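Parahox neighbor (Phaeodactylum tricornutum CCAP 1055/1, PDB 5Z5M) probably hydrolyses 5-hydroxyisourate and decarboxylates the resulting OHCU to (S)-allantoin, combining two late steps of urate degradation in one fused polypeptide. Local coordinates at residues A[70-75]-A[153-158]. Sequence-based numbering, arbitrary orientation.
Sequences ELLCAH and QEFMVA
L72 reaches across from helix 65-73 and sets its two methyls against F155 and A158 of helix 151-173. Its CB points toward that helix. CG lies anti to the carbonyl carbon (chi1 -64°), which carries the branch the same way. CB and CG make no close contact there; the two methyls do the touching. CD1 lies 3.6 Å from F155 CE1 and equally 3.6 Å from F155 CD1, so it meets this side of the ring evenly, at a slant. The same methyl is 3.9 Å from A158 CB. CD2 packs on A158 alone, 3.9 Å from its CB and 4.0 Å from its C. One leucine fork thus touches two residues three positions apart on the facing helix. F155 brings its ring to L72 through an extended first torsion, with CG anti to the backbone N (chi1 -175°). The backbones approach most closely at L72 CA and A158 CA, 7.2 Å apart; the short A158 side chain is consistent with this. The contact is purely apolar, and its three touching residues are buried. K65 makes a cation-pi contact with F155, and F125 packs on both F155 and A158. L72 also touches L159 and V162. E152 of the second subunit packs against F155, which places the ring near a subunit interface. The arrangement is buried apolar packing between two helices of the all-helical OHCU decarboxylase domain.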
# COMPACT_ATOMS: atom_id res chain seq x y z
N GLU A 70 5.46 20.19 -36.53
CA GLU A 70 4.67 21.32 -37.00
C GLU A 70 3.40 21.51 -36.19
O GLU A 70 2.93 22.64 -36.00
CB GLU A 70 4.33 21.16 -38.49
CG GLU A 70 5.49 21.42 -39.44
CD GLU A 70 5.81 22.90 -39.62
OE1 GLU A 70 5.49 23.71 -38.73
OE2 GLU A 70 6.40 23.25 -40.66
N LEU A 71 2.83 20.41 -35.71
CA LEU A 71 1.65 20.49 -34.85
C LEU A 71 2.03 21.18 -33.54
O LEU A 71 1.29 22.03 -33.04
CB LEU A 71 1.07 19.10 -34.59
CG LEU A 71 -0.27 19.02 -33.85
CD1 LEU A 71 -1.12 17.90 -34.43
CD2 LEU A 71 -0.05 18.80 -32.37
N LEU A 72 3.18 20.81 -32.99
CA LEU A 72 3.67 21.43 -31.76
C LEU A 72 3.93 22.92 -31.95
O LEU A 72 3.54 23.73 -31.10
CB LEU A 72 4.95 20.74 -31.29
CG LEU A 72 4.85 19.27 -30.87
CD1 LEU A 72 6.18 18.77 -30.35
CD2 LEU A 72 3.75 19.07 -29.83
N CYS A 73 4.58 23.29 -33.05
CA CYS A 73 4.93 24.68 -33.28
C CYS A 73 3.71 25.54 -33.58
O CYS A 73 3.76 26.77 -33.46
CB CYS A 73 5.95 24.79 -34.43
SG CYS A 73 7.55 24.08 -34.02
N ALA A 74 2.62 24.90 -33.98
CA ALA A 74 1.38 25.60 -34.25
C ALA A 74 0.71 26.01 -32.95
O ALA A 74 -0.19 26.86 -32.94
CB ALA A 74 0.44 24.73 -35.09
N HIS A 75 1.14 25.41 -31.85
CA HIS A 75 0.51 25.68 -30.56
C HIS A 75 0.94 27.03 -30.01
O HIS A 75 2.11 27.41 -30.10
CB HIS A 75 0.83 24.56 -29.56
CG HIS A 75 -0.25 24.34 -28.55
ND1 HIS A 75 -1.38 23.61 -28.82
CD2 HIS A 75 -0.37 24.77 -27.27
CE1 HIS A 75 -2.16 23.59 -27.76
NE2 HIS A 75 -1.57 24.29 -26.80
N GLN A 153 13.06 13.83 -24.93
CA GLN A 153 12.12 13.54 -23.86
C GLN A 153 10.97 14.55 -23.93
O GLN A 153 9.81 14.18 -23.81
CB GLN A 153 12.77 13.59 -22.48
CG GLN A 153 11.77 13.27 -21.37
CD GLN A 153 12.37 13.31 -19.98
OE1 GLN A 153 13.59 13.40 -19.81
NE2 GLN A 153 11.51 13.25 -18.96
N GLU A 154 11.31 15.82 -24.13
CA GLU A 154 10.31 16.87 -24.16
C GLU A 154 9.40 16.79 -25.38
O GLU A 154 8.26 17.25 -25.33
CB GLU A 154 10.97 18.24 -24.09
CG GLU A 154 11.27 18.66 -22.66
CD GLU A 154 10.05 18.48 -21.76
OE1 GLU A 154 9.04 19.19 -21.98
OE2 GLU A 154 10.09 17.64 -20.84
N PHE A 155 9.90 16.22 -26.47
CA PHE A 155 9.09 16.03 -27.66
C PHE A 155 7.93 15.08 -27.35
O PHE A 155 6.80 15.32 -27.75
CB PHE A 155 9.95 15.49 -28.81
CG PHE A 155 9.21 15.38 -30.12
CD1 PHE A 155 8.98 16.50 -30.90
CD2 PHE A 155 8.78 14.15 -30.59
CE1 PHE A 155 8.31 16.40 -32.10
CE2 PHE A 155 8.12 14.04 -31.80
CZ PHE A 155 7.88 15.17 -32.56
N MET A 156 8.23 14.01 -26.62
CA MET A 156 7.22 13.08 -26.13
C MET A 156 6.24 13.72 -25.16
O MET A 156 5.03 13.50 -25.24
CB MET A 156 7.89 11.88 -25.45
CG MET A 156 8.47 10.90 -26.42
SD MET A 156 7.14 10.24 -27.45
CE MET A 156 6.05 9.57 -26.19
N VAL A 157 6.77 14.49 -24.21
CA VAL A 157 5.93 15.14 -23.21
C VAL A 157 5.00 16.15 -23.87
O VAL A 157 3.82 16.23 -23.54
CB VAL A 157 6.78 15.83 -22.13
CG1 VAL A 157 5.88 16.59 -21.15
CG2 VAL A 157 7.64 14.82 -21.39
N ALA A 158 5.53 16.93 -24.81
CA ALA A 158 4.74 17.95 -25.50
C ALA A 158 3.59 17.31 -26.26
O ALA A 158 2.47 17.82 -26.26
CB ALA A 158 5.62 18.76 -26.44